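Local coordinates for uncharacterized protein (Chondromyces crocatus, PDB 6I86) that is of unknown biochemical function but is encoded in the crocagin biosynthetic gene cluster and probably serves in making that peptide natural product, at residues 117-122 and 148-153; 12-17 and 97-102; 22-27 and 89-94. All blocks are in the same frame, centred on the assembly; numbering follows the deposited sequence.

Interaction 1 (117-122 and 148-153); sequences YRVLRE and GIITLW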
ATOM      1  N   TYR A 117       9.025  -8.939  -5.723  1.00 21.62           N
ATOM      2  CA  TYR A 117       8.078  -8.413  -6.694  1.00 21.48           C
ATOM      3  C   TYR A 117       8.463  -7.002  -7.098  1.00 25.10           C
ATOM      4  O   TYR A 117       8.860  -6.193  -6.254  1.00 23.53           O
ATOM      5  CB  TYR A 117       6.654  -8.389  -6.127  1.00 19.00           C
ATOM      6  CG  TYR A 117       6.063  -9.756  -5.931  1.00 23.45           C
ATOM      7  CD1 TYR A 117       5.359 -10.378  -6.950  1.00 24.10           C
ATOM      8  CD2 TYR A 117       6.220 -10.432  -4.731  1.00 22.26           C
ATOM      9  CE1 TYR A 117       4.821 -11.638  -6.775  1.00 26.90           C
ATOM     10  CE2 TYR A 117       5.686 -11.691  -4.546  1.00 22.77           C
ATOM     11  CZ  TYR A 117       4.987 -12.290  -5.571  1.00 24.91           C
ATOM     12  OH  TYR A 117       4.453 -13.546  -5.391  1.00 28.92           O
ATOM     13  N   ARG A 118       8.342  -6.713  -8.389  1.00 21.29           N
ATOM     14  CA  ARG A 118       8.284  -5.327  -8.821  1.00 23.56           C
ATOM     15  C   ARG A 118       6.937  -4.740  -8.417  1.00 23.86           C
ATOM     16  O   ARG A 118       5.912  -5.427  -8.409  1.00 22.61           O
ATOM     17  CB  ARG A 118       8.500  -5.216 -10.331  1.00 27.52           C
ATOM     18  CG  ARG A 118       9.613  -4.249 -10.700  1.00 52.66           C
ATOM     19  CD  ARG A 118       9.994  -4.319 -12.172  1.00 63.51           C
ATOM     20  NE  ARG A 118      10.770  -5.512 -12.504  1.00 77.55           N
ATOM     21  CZ  ARG A 118      12.069  -5.649 -12.254  1.00 85.14           C
ATOM     22  NH1 ARG A 118      12.702  -6.763 -12.597  1.00 86.65           N
ATOM     23  NH2 ARG A 118      12.734  -4.676 -11.643  1.00 85.56           N
ATOM     24  N   VAL A 119       6.948  -3.466  -8.043  1.00 20.82           N
ATOM     25  CA  VAL A 119       5.769  -2.813  -7.488  1.00 26.51           C
ATOM     26  C   VAL A 119       5.567  -1.495  -8.214  1.00 30.95           C
ATOM     27  O   VAL A 119       6.483  -0.667  -8.272  1.00 28.55           O
ATOM     28  CB  VAL A 119       5.898  -2.575  -5.974  1.00 23.66           C
ATOM     29  CG1 VAL A 119       4.718  -1.752  -5.466  1.00 22.27           C
ATOM     30  CG2 VAL A 119       5.978  -3.896  -5.241  1.00 22.44           C
ATOM     31  N   LEU A 120       4.375  -1.300  -8.762  1.00 24.12           N
ATOM     32  CA  LEU A 120       3.988  -0.025  -9.344  1.00 24.34           C
ATOM     33  C   LEU A 120       3.025   0.664  -8.391  1.00 21.05           C
ATOM     34  O   LEU A 120       1.947   0.136  -8.099  1.00 22.60           O
ATOM     35  CB  LEU A 120       3.344  -0.213 -10.717  1.00 20.73           C
ATOM     36  CG  LEU A 120       2.980   1.087 -11.435  1.00 19.55           C
ATOM     37  CD1 LEU A 120       4.251   1.832 -11.829  1.00 23.33           C
ATOM     38  CD2 LEU A 120       2.123   0.801 -12.662  1.00 22.54           C
ATOM     39  N   ARG A 121       3.420   1.833  -7.898  1.00 19.82           N
ATOM     40  CA  ARG A 121       2.532   2.692  -7.129  1.00 19.69           C
ATOM     41  C   ARG A 121       1.940   3.735  -8.064  1.00 18.45           C
ATOM     42  O   ARG A 121       2.662   4.602  -8.566  1.00 23.24           O
ATOM     43  CB  ARG A 121       3.262   3.383  -5.979  1.00 20.55           C
ATOM     44  CG  ARG A 121       2.417   4.469  -5.320  1.00 37.01           C
ATOM     45  CD  ARG A 121       3.191   5.245  -4.272  1.00 39.60           C
ATOM     46  NE  ARG A 121       3.938   6.367  -4.829  1.00 44.76           N
ATOM     47  CZ  ARG A 121       3.482   7.616  -4.849  1.00 47.29           C
ATOM     48  NH1 ARG A 121       2.283   7.889  -4.350  1.00 32.29           N
ATOM     49  NH2 ARG A 121       4.220   8.590  -5.364  1.00 46.60           N
ATOM     50  N   GLU A 122       0.636   3.646  -8.297  1.00 20.70           N
ATOM     51  CA  GLU A 122      -0.108   4.653  -9.038  1.00 17.92           C
ATOM     52  C   GLU A 122      -1.026   5.377  -8.064  1.00 25.09           C
ATOM     53  O   GLU A 122      -1.754   4.732  -7.302  1.00 22.97           O
ATOM     54  CB  GLU A 122      -0.924   4.022 -10.164  1.00 21.67           C
ATOM     55  CG  GLU A 122      -0.078   3.355 -11.227  1.00 21.10           C
ATOM     56  CD  GLU A 122      -0.907   2.680 -12.296  1.00 23.25           C
ATOM     57  OE1 GLU A 122      -0.952   3.199 -13.430  1.00 23.50           O
ATOM     58  OE2 GLU A 122      -1.515   1.627 -12.001  1.00 21.42           O
ATOM     59  N   GLY A 148      -5.623   5.087  -5.091  1.00 21.13           N
ATOM     60  CA  GLY A 148      -4.382   4.573  -5.637  1.00 26.20           C
ATOM     61  C   GLY A 148      -4.508   3.098  -5.951  1.00 20.96           C
ATOM     62  O   GLY A 148      -5.391   2.402  -5.438  1.00 15.74           O
ATOM     63  N   ILE A 149      -3.614   2.627  -6.818  1.00 20.95           N
ATOM     64  CA  ILE A 149      -3.554   1.222  -7.201  1.00 20.54           C
ATOM     65  C   ILE A 149      -2.114   0.752  -7.055  1.00 21.27           C
ATOM     66  O   ILE A 149      -1.199   1.358  -7.625  1.00 19.75           O
ATOM     67  CB  ILE A 149      -4.058   0.990  -8.639  1.00 21.02           C
ATOM     68  CG1 ILE A 149      -5.493   1.502  -8.798  1.00 24.08           C
ATOM     69  CG2 ILE A 149      -3.988  -0.490  -8.993  1.00 18.06           C
ATOM     70  CD1 ILE A 149      -6.070   1.287 -10.184  1.00 24.85           C
ATOM     71  N   ILE A 150      -1.916  -0.320  -6.294  1.00 20.12           N
ATOM     72  CA  ILE A 150      -0.604  -0.920  -6.081  1.00 18.99           C
ATOM     73  C   ILE A 150      -0.576  -2.244  -6.829  1.00 20.20           C
ATOM     74  O   ILE A 150      -1.344  -3.159  -6.514  1.00 18.75           O
ATOM     75  CB  ILE A 150      -0.307  -1.129  -4.588  1.00 18.66           C
ATOM     76  CG1 ILE A 150      -0.580   0.159  -3.813  1.00 36.24           C
ATOM     77  CG2 ILE A 150       1.133  -1.565  -4.393  1.00 22.60           C
ATOM     78  CD1 ILE A 150       0.163   1.353  -4.368  1.00 38.25           C
ATOM     79  N   THR A 151       0.309  -2.352  -7.816  1.00 20.08           N
ATOM     80  CA  THR A 151       0.386  -3.538  -8.655  1.00 15.93           C
ATOM     81  C   THR A 151       1.720  -4.237  -8.443  1.00 21.90           C
ATOM     82  O   THR A 151       2.780  -3.606  -8.522  1.00 19.43           O
ATOM     83  CB  THR A 151       0.209  -3.191 -10.133  1.00 18.91           C
ATOM     84  OG1 THR A 151      -1.013  -2.465 -10.310  1.00 19.59           O
ATOM     85  CG2 THR A 151       0.155  -4.462 -10.970  1.00 19.62           C
ATOM     86  N   LEU A 152       1.661  -5.537  -8.179  1.00 15.90           N
ATOM     87  CA  LEU A 152       2.839  -6.370  -8.007  1.00 18.40           C
ATOM     88  C   LEU A 152       2.956  -7.331  -9.179  1.00 22.78           C
ATOM     89  O   LEU A 152       1.947  -7.833  -9.684  1.00 23.29           O
ATOM     90  CB  LEU A 152       2.767  -7.168  -6.698  1.00 20.80           C
ATOM     91  CG  LEU A 152       3.088  -6.531  -5.342  1.00 24.36           C
ATOM     92  CD1 LEU A 152       2.154  -5.374  -5.006  1.00 27.14           C
ATOM     93  CD2 LEU A 152       3.041  -7.593  -4.249  1.00 21.53           C
ATOM     94  N   TRP A 153       4.187  -7.585  -9.614  1.00 18.88           N
ATOM     95  CA  TRP A 153       4.449  -8.673 -10.544  1.00 22.06           C
ATOM     96  C   TRP A 153       5.863  -9.172 -10.301  1.00 24.81           C
ATOM     97  O   TRP A 153       6.708  -8.412  -9.806  1.00 26.09           O
ATOM     98  CB  TRP A 153       4.236  -8.256 -12.014  1.00 19.77           C
ATOM     99  CG  TRP A 153       5.128  -7.191 -12.580  1.00 25.76           C
ATOM    100  CD1 TRP A 153       6.271  -7.381 -13.297  1.00 27.52           C
ATOM    101  CD2 TRP A 153       4.915  -5.775 -12.532  1.00 19.03           C
ATOM    102  NE1 TRP A 153       6.798  -6.171 -13.677  1.00 22.44           N
ATOM    103  CE2 TRP A 153       5.985  -5.168 -13.218  1.00 20.82           C
ATOM    104  CE3 TRP A 153       3.932  -4.962 -11.960  1.00 17.47           C
ATOM    105  CZ2 TRP A 153       6.101  -3.785 -13.349  1.00 25.27           C
ATOM    106  CZ3 TRP A 153       4.047  -3.587 -12.092  1.00 22.52           C
ATOM    107  CH2 TRP A 153       5.122  -3.013 -12.781  1.00 19.50           C
TER
HETATM  108  O   HOH W   1      -0.502   0.041 -10.004  1.00 20.19           O
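Residues 117-122 and 148-153 pair as neighbouring antiparallel strands inside the mixed five-stranded sheet. Three hydrogen-bonded pairs, Arg118 with Trp153, Leu120 with Thr151 and Glu122 with Ile149, are each closed by two backbone bonds. In the middle pair Leu120 N reaches Thr151 O at 2.8 Å with a nearly straight N-H (167°). One face carries the Trp153 indole. Its CG sits between the backbone N and the carbonyl carbon (chi1 64°), and the ring lies across the neighbouring strand. Arg118 CB stands over the five-membered ring, 4.0 Å from its centroid, in a CH-pi contact. Leu120 CB meets the ring at its edge, 3.7 Å from Trp153 CZ3. An alanine at Trp153 would probably leave Arg118 CB and Leu120 CB without this apolar cover and open a gap on that face. Farther along, a water lies 2.7 Å from Glu122 OE2 and 2.6 Å from Thr151 OG1. Glu122 OE1 turns instead to the backbone N of Met77. The other face holds Val119, Ile150 and Leu152. Val119 CG1 touches Ile150 CG2 at 3.7 Å, while Val119 CG2 lies 3.9 Å from Leu152 CG. Val119 and Ile150 continue onto Val52 and Leu54 of strand 51-55, which belongs to the second sheet. This is a regular antiparallel strand pair with one apolar face, Val119 and Ile150, turned to a second beta sheet.

Interaction 2 (12-17 and 97-102); sequences LPASTW and ACTTDE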
ATOM      1  N   LEU A  12      -8.860   2.675   4.488  1.00 25.61           N
ATOM      2  CA  LEU A  12      -8.324   2.957   5.811  1.00 22.11           C
ATOM      3  C   LEU A  12      -8.079   4.454   5.951  1.00 27.24           C
ATOM      4  O   LEU A  12      -7.868   5.139   4.947  1.00 22.71           O
ATOM      5  CB  LEU A  12      -7.019   2.188   6.080  1.00 23.44           C
ATOM      6  CG  LEU A  12      -5.984   1.834   5.004  1.00 40.09           C
ATOM      7  CD1 LEU A  12      -5.698   2.971   4.034  1.00 45.70           C
ATOM      8  CD2 LEU A  12      -4.703   1.399   5.695  1.00 32.00           C
ATOM      9  N   PRO A  13      -8.108   4.972   7.174  1.00 25.29           N
ATOM     10  CA  PRO A  13      -7.704   6.365   7.384  1.00 24.30           C
ATOM     11  C   PRO A  13      -6.192   6.493   7.471  1.00 26.95           C
ATOM     12  O   PRO A  13      -5.481   5.554   7.834  1.00 25.75           O
ATOM     13  CB  PRO A  13      -8.363   6.717   8.722  1.00 26.15           C
ATOM     14  CG  PRO A  13      -8.359   5.415   9.472  1.00 28.12           C
ATOM     15  CD  PRO A  13      -8.540   4.327   8.426  1.00 27.10           C
ATOM     16  N   ALA A  14      -5.709   7.686   7.134  1.00 25.60           N
ATOM     17  CA  ALA A  14      -4.285   7.976   7.206  1.00 27.13           C
ATOM     18  C   ALA A  14      -4.084   9.482   7.148  1.00 34.82           C
ATOM     19  O   ALA A  14      -4.811  10.191   6.448  1.00 32.00           O
ATOM     20  CB  ALA A  14      -3.511   7.293   6.072  1.00 25.39           C
ATOM     21  N   SER A  15      -3.088   9.958   7.898  1.00 33.15           N
ATOM     22  CA  SER A  15      -2.717  11.365   7.882  1.00 32.32           C
ATOM     23  C   SER A  15      -1.422  11.643   7.135  1.00 30.43           C
ATOM     24  O   SER A  15      -1.248  12.758   6.636  1.00 25.88           O
ATOM     25  CB  SER A  15      -2.594  11.902   9.317  1.00 29.55           C
ATOM     26  OG  SER A  15      -1.548  11.256  10.024  1.00 34.69           O
ATOM     27  N   THR A  16      -0.517  10.667   7.040  1.00 26.53           N
ATOM     28  CA  THR A  16       0.750  10.874   6.347  1.00 28.98           C
ATOM     29  C   THR A  16       1.145   9.661   5.510  1.00 25.81           C
ATOM     30  O   THR A  16       1.242   9.757   4.283  1.00 23.42           O
ATOM     31  CB  THR A  16       1.870  11.203   7.342  1.00 30.29           C
ATOM     32  OG1 THR A  16       1.862  10.246   8.409  1.00 34.67           O
ATOM     33  CG2 THR A  16       1.699  12.597   7.924  1.00 33.99           C
ATOM     34  N   TRP A  17       1.374   8.518   6.154  1.00 24.40           N
ATOM     35  CA  TRP A  17       1.943   7.352   5.491  1.00 24.57           C
ATOM     36  C   TRP A  17       1.046   6.130   5.644  1.00 28.59           C
ATOM     37  O   TRP A  17       0.643   5.782   6.759  1.00 22.40           O
ATOM     38  CB  TRP A  17       3.330   7.029   6.046  1.00 23.11           C
ATOM     39  CG  TRP A  17       4.386   8.024   5.692  1.00 28.19           C
ATOM     40  CD1 TRP A  17       4.281   9.063   4.813  1.00 24.97           C
ATOM     41  CD2 TRP A  17       5.724   8.059   6.196  1.00 29.82           C
ATOM     42  NE1 TRP A  17       5.470   9.748   4.747  1.00 33.22           N
ATOM     43  CE2 TRP A  17       6.373   9.151   5.587  1.00 33.15           C
ATOM     44  CE3 TRP A  17       6.434   7.275   7.109  1.00 37.05           C
ATOM     45  CZ2 TRP A  17       7.700   9.477   5.862  1.00 45.37           C
ATOM     46  CZ3 TRP A  17       7.750   7.599   7.380  1.00 43.20           C
ATOM     47  CH2 TRP A  17       8.369   8.690   6.759  1.00 47.66           C
ATOM     48  N   ALA A  97      -0.966  -4.204   5.704  1.00 23.47           N
ATOM     49  CA  ALA A  97      -0.860  -2.754   5.679  1.00 21.96           C
ATOM     50  C   ALA A  97      -1.080  -2.175   7.068  1.00 26.26           C
ATOM     51  O   ALA A  97      -1.851  -2.712   7.869  1.00 26.32           O
ATOM     52  CB  ALA A  97      -1.868  -2.140   4.699  1.00 24.12           C
ATOM     53  N   CYS A  98      -0.388  -1.069   7.341  1.00 22.84           N
ATOM     54  CA  CYS A  98      -0.619  -0.272   8.536  1.00 24.34           C
ATOM     55  C   CYS A  98      -0.444   1.196   8.168  1.00 24.77           C
ATOM     56  O   CYS A  98      -0.206   1.541   7.007  1.00 25.07           O
ATOM     57  CB  CYS A  98       0.317  -0.698   9.673  1.00 28.94           C
ATOM     58  SG  CYS A  98       1.930   0.103   9.677  1.00 30.82           S
ATOM     59  N   THR A  99      -0.591   2.068   9.162  1.00 27.37           N
ATOM     60  CA  THR A  99      -0.302   3.487   9.017  1.00 26.68           C
ATOM     61  C   THR A  99       0.554   3.926  10.196  1.00 33.23           C
ATOM     62  O   THR A  99       0.681   3.216  11.195  1.00 32.03           O
ATOM     63  CB  THR A  99      -1.581   4.341   8.950  1.00 27.84           C
ATOM     64  OG1 THR A  99      -2.129   4.487  10.265  1.00 29.67           O
ATOM     65  CG2 THR A  99      -2.625   3.708   8.032  1.00 28.30           C
ATOM     66  N   THR A 100       1.157   5.109  10.073  1.00 28.80           N
ATOM     67  CA  THR A 100       1.845   5.681  11.222  1.00 32.62           C
ATOM     68  C   THR A 100       0.871   6.144  12.297  1.00 40.04           C
ATOM     69  O   THR A 100       1.301   6.420  13.422  1.00 38.04           O
ATOM     70  CB  THR A 100       2.742   6.845  10.790  1.00 31.53           C
ATOM     71  OG1 THR A 100       1.992   7.764   9.988  1.00 36.25           O
ATOM     72  CG2 THR A 100       3.934   6.328   9.993  1.00 32.13           C
ATOM     73  N   ASP A 101      -0.423   6.229  11.978  1.00 32.52           N
ATOM     74  CA  ASP A 101      -1.434   6.517  12.989  1.00 35.21           C
ATOM     75  C   ASP A 101      -1.830   5.259  13.756  1.00 40.13           C
ATOM     76  O   ASP A 101      -2.066   5.316  14.968  1.00 41.04           O
ATOM     77  CB  ASP A 101      -2.667   7.153  12.340  1.00 38.87           C
ATOM     78  CG  ASP A 101      -2.339   8.421  11.574  1.00 44.42           C
ATOM     79  OD1 ASP A 101      -1.579   9.257  12.106  1.00 39.67           O
ATOM     80  OD2 ASP A 101      -2.852   8.593  10.446  1.00 52.66           O
ATOM     81  N   GLU A 102      -1.909   4.118  13.066  1.00 32.78           N
ATOM     82  CA  GLU A 102      -2.316   2.844  13.661  1.00 36.46           C
ATOM     83  C   GLU A 102      -1.281   1.782  13.310  1.00 32.13           C
ATOM     84  O   GLU A 102      -1.478   0.988  12.381  1.00 29.84           O
ATOM     85  CB  GLU A 102      -3.709   2.427  13.185  1.00 36.65           C
ATOM     86  CG  GLU A 102      -4.764   3.508  13.333  1.00 47.45           C
ATOM     87  CD  GLU A 102      -6.150   3.023  12.964  1.00 58.76           C
ATOM     88  OE1 GLU A 102      -6.671   2.131  13.663  1.00 62.93           O
ATOM     89  OE2 GLU A 102      -6.717   3.534  11.975  1.00 59.17           O
TER
HETATM   90  O   HOH W   2      -4.699   4.838  10.352  1.00 32.21           O
HETATM   91  O   HOH W   3      -0.354   8.169   8.526  1.00 27.62           O
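A loop-to-loop polar contact joins residues 12-17 to residues 97-102, where strands 4-14 and 94-99 both run out into turns. The carboxylate of Asp101 takes hold of Ser15 with both oxygens. Ser15 N gives to Asp101 OD2 at 2.9 Å, nearly along the C-O axis. Ser15 OG gives to the syn lone pair of Asp101 OD1, also at 2.9 Å. Ser15 OG lies between its own backbone N and carbonyl carbon (chi1 64°), on the side where the carboxylate stands. The second turn is shaped by an ST motif: Thr99 OG1 accepts from Glu102 N at 2.8 Å. The same hydroxyl gives its proton to a water, which in turn donates to Pro13 O and to Glu102 OE2. Three groups from the two segments thus meet at one water. The methyl of Thr99, CG2, lies 3.4 Å from Pro13 O and 3.9 Å from Leu12 CD2. A second water links Thr16 N, Trp17 O and Thr100 OG1. Trp17 O also receives a weak bond from Thr100 N. Thr100 CG2 touches Trp17 CE3 at 3.9 Å, and the indole continues onto Val39 and Ile42 of helix 38-47, with Trp17 NE1 bonded to Gln55 OE1.

Interaction 3 (22-27 and 89-94); sequences DASCSI and VLPSGR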
ATOM      1  N   ASP A  22       5.390  -7.311   4.282  1.00 25.65           N
ATOM      2  CA  ASP A  22       5.118  -8.701   4.613  1.00 24.87           C
ATOM      3  C   ASP A  22       4.727  -8.813   6.079  1.00 30.89           C
ATOM      4  O   ASP A  22       5.226  -8.071   6.930  1.00 29.97           O
ATOM      5  CB  ASP A  22       6.343  -9.566   4.320  1.00 26.12           C
ATOM      6  CG  ASP A  22       6.041 -11.050   4.384  1.00 30.53           C
ATOM      7  OD1 ASP A  22       5.985 -11.597   5.503  1.00 28.29           O
ATOM      8  OD2 ASP A  22       5.859 -11.670   3.316  1.00 29.91           O
ATOM      9  N   ALA A  23       3.824  -9.752   6.373  1.00 27.24           N
ATOM     10  CA  ALA A  23       3.328  -9.899   7.737  1.00 25.22           C
ATOM     11  C   ALA A  23       4.444 -10.248   8.711  1.00 29.23           C
ATOM     12  O   ALA A  23       4.337  -9.952   9.907  1.00 29.64           O
ATOM     13  CB  ALA A  23       2.233 -10.963   7.780  1.00 24.75           C
ATOM     14  N   SER A  24       5.513 -10.874   8.228  1.00 25.50           N
ATOM     15  CA  SER A  24       6.648 -11.252   9.060  1.00 32.35           C
ATOM     16  C   SER A  24       7.647 -10.120   9.255  1.00 30.88           C
ATOM     17  O   SER A  24       8.615 -10.292  10.003  1.00 33.93           O
ATOM     18  CB  SER A  24       7.360 -12.467   8.455  1.00 32.19           C
ATOM     19  OG  SER A  24       7.978 -12.133   7.224  1.00 30.88           O
ATOM     20  N   CYS A  25       7.440  -8.973   8.606  1.00 26.51           N
ATOM     21  CA  CYS A  25       8.369  -7.859   8.740  1.00 27.00           C
ATOM     22  C   CYS A  25       8.387  -7.351  10.178  1.00 33.14           C
ATOM     23  O   CYS A  25       7.375  -7.397  10.885  1.00 27.81           O
ATOM     24  CB  CYS A  25       7.986  -6.729   7.783  1.00 26.55           C
ATOM     25  SG  CYS A  25       9.150  -5.342   7.750  1.00 29.36           S
ATOM     26  N   SER A  26       9.558  -6.867  10.608  1.00 36.28           N
ATOM     27  CA  SER A  26       9.724  -6.407  11.983  1.00 30.56           C
ATOM     28  C   SER A  26       8.743  -5.298  12.336  1.00 27.46           C
ATOM     29  O   SER A  26       8.347  -5.166  13.500  1.00 29.04           O
ATOM     30  CB  SER A  26      11.160  -5.926  12.203  1.00 38.76           C
ATOM     31  OG  SER A  26      11.463  -4.825  11.363  1.00 36.65           O
ATOM     32  N   ILE A  27       8.333  -4.497  11.348  1.00 27.07           N
ATOM     33  CA  ILE A  27       7.406  -3.400  11.596  1.00 29.75           C
ATOM     34  C   ILE A  27       6.049  -3.895  12.079  1.00 31.74           C
ATOM     35  O   ILE A  27       5.282  -3.123  12.665  1.00 33.12           O
ATOM     36  CB  ILE A  27       7.265  -2.543  10.318  1.00 23.29           C
ATOM     37  CG1 ILE A  27       6.611  -1.195  10.638  1.00 26.83           C
ATOM     38  CG2 ILE A  27       6.486  -3.292   9.252  1.00 24.62           C
ATOM     39  CD1 ILE A  27       6.698  -0.186   9.512  1.00 24.52           C
ATOM     40  N   VAL A  89       9.983  -7.231  -1.101  1.00 26.04           N
ATOM     41  CA  VAL A  89      10.301  -8.619  -0.786  1.00 26.20           C
ATOM     42  C   VAL A  89       9.272  -9.118   0.217  1.00 28.28           C
ATOM     43  O   VAL A  89       9.028  -8.472   1.244  1.00 27.83           O
ATOM     44  CB  VAL A  89      11.726  -8.755  -0.223  1.00 28.03           C
ATOM     45  CG1 VAL A  89      12.025 -10.206   0.127  1.00 29.89           C
ATOM     46  CG2 VAL A  89      12.741  -8.226  -1.221  1.00 35.17           C
ATOM     47  N   LEU A  90       8.663 -10.267  -0.080  1.00 22.20           N
ATOM     48  CA  LEU A  90       7.614 -10.849   0.754  1.00 21.39           C
ATOM     49  C   LEU A  90       8.030 -12.261   1.141  1.00 29.42           C
ATOM     50  O   LEU A  90       7.693 -13.232   0.443  1.00 28.88           O
ATOM     51  CB  LEU A  90       6.273 -10.844   0.025  1.00 20.40           C
ATOM     52  CG  LEU A  90       5.734  -9.463  -0.357  1.00 25.18           C
ATOM     53  CD1 LEU A  90       4.534  -9.588  -1.283  1.00 23.64           C
ATOM     54  CD2 LEU A  90       5.375  -8.654   0.882  1.00 23.54           C
ATOM     55  N   PRO A  91       8.758 -12.425   2.248  1.00 31.15           N
ATOM     56  CA  PRO A  91       9.256 -13.763   2.609  1.00 31.63           C
ATOM     57  C   PRO A  91       8.160 -14.776   2.895  1.00 32.82           C
ATOM     58  O   PRO A  91       8.371 -15.975   2.676  1.00 34.41           O
ATOM     59  CB  PRO A  91      10.111 -13.490   3.855  1.00 33.42           C
ATOM     60  CG  PRO A  91      10.463 -12.036   3.766  1.00 30.63           C
ATOM     61  CD  PRO A  91       9.286 -11.373   3.131  1.00 25.75           C
ATOM     62  N   SER A  92       6.995 -14.338   3.377  1.00 27.13           N
ATOM     63  CA  SER A  92       5.874 -15.235   3.619  1.00 29.77           C
ATOM     64  C   SER A  92       4.767 -15.108   2.584  1.00 32.11           C
ATOM     65  O   SER A  92       3.877 -15.965   2.545  1.00 37.24           O
ATOM     66  CB  SER A  92       5.282 -14.991   5.018  1.00 28.17           C
ATOM     67  OG  SER A  92       4.538 -13.786   5.054  1.00 27.50           O
ATOM     68  N   GLY A  93       4.796 -14.072   1.750  1.00 28.57           N
ATOM     69  CA  GLY A  93       3.739 -13.834   0.794  1.00 26.07           C
ATOM     70  C   GLY A  93       2.510 -13.156   1.355  1.00 27.87           C
ATOM     71  O   GLY A  93       1.599 -12.828   0.582  1.00 25.70           O
ATOM     72  N   ARG A  94       2.451 -12.930   2.666  1.00 25.42           N
ATOM     73  CA  ARG A  94       1.299 -12.294   3.299  1.00 27.77           C
ATOM     74  C   ARG A  94       1.524 -10.787   3.304  1.00 29.14           C
ATOM     75  O   ARG A  94       2.283 -10.260   4.122  1.00 25.61           O
ATOM     76  CB  ARG A  94       1.093 -12.835   4.708  1.00 24.80           C
ATOM     77  CG  ARG A  94      -0.328 -12.697   5.203  1.00 43.25           C
ATOM     78  CD  ARG A  94      -0.476 -13.213   6.617  1.00 46.50           C
ATOM     79  NE  ARG A  94      -1.543 -12.513   7.322  1.00 46.74           N
ATOM     80  CZ  ARG A  94      -2.833 -12.799   7.181  1.00 54.29           C
ATOM     81  NH1 ARG A  94      -3.208 -13.777   6.365  1.00 46.41           N
ATOM     82  NH2 ARG A  94      -3.747 -12.117   7.857  1.00 53.25           N
TER
HETATM   83  O   HOH W   4       8.410  -7.171   3.621  1.00 22.23           O
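Asp22, at the end of strand 17-22, is gripped by the short loop 91-93 that joins strand 82-90 to strand 94-99. Asp22 itself heads an Asx turn and a type I beta turn to Cys25. Its CG is anti to the backbone N (chi1 -169°), beside Pro91 CD and Ser92 OG. Val89 comes first: its carbonyl O takes a bond from a water that accepts from Asp22 N. Leu90 follows, its CD2 packing 3.7 Å from Asp22 CB. The side chains of Pro91 and Asp22 cross obliquely, with Pro91 CD 3.4 Å from Asp22 OD2. Ser92 bonds both carboxylate oxygens. Its backbone N gives to Asp22 OD2 at 2.9 Å, on the syn side but 35° out of the carboxylate plane. Its hydroxyl gives to Asp22 OD1 at 2.7 Å, also on the syn side. Ser92 OG then accepts from Arg94 N, closing an ST turn. Gly93 N adds a weak bond to Asp22 OD2. The backbone of Gly93 (phi 81°) would jam a CB against the preceding carbonyl, so glycine suits this place. At Arg94 the backbone O receives Ala23 N at 2.8 Å. The extended side chain lies against Ala23, and Arg94 CD is 3.7 Å from Ala23 CB. Negative charge on Asp22 would probably be stabilised by so many donors. Asp22 OD1 alone takes three: besides Ser92 OG it accepts from Ser24 N on the anti side and, at 2.7 Å, from Ser24 OG above the carboxylate plane.

Overall arrangement
From the N terminus, strand 4-14 leads into residues 12-17, the first half of interaction 2. Strand 17-22 then leads to 22-27, the first half of interaction 3. After the helices and the strands that follow, residues 89-94 close interaction 3. Strand 94-99 next brings in 97-102 and closes interaction 2, so interaction 3 nests inside it. Interaction 1 opens and closes later and joins two strands of the five-stranded sheet. Interactions 2 and 3 tie that sheet to the four-stranded one at places whose centres are about 18 Å apart. Interactions 1 and 3 touch at Leu90 CD1, which lies 3.9 Å from Tyr117 CD2. Interactions 1 and 2 do not touch.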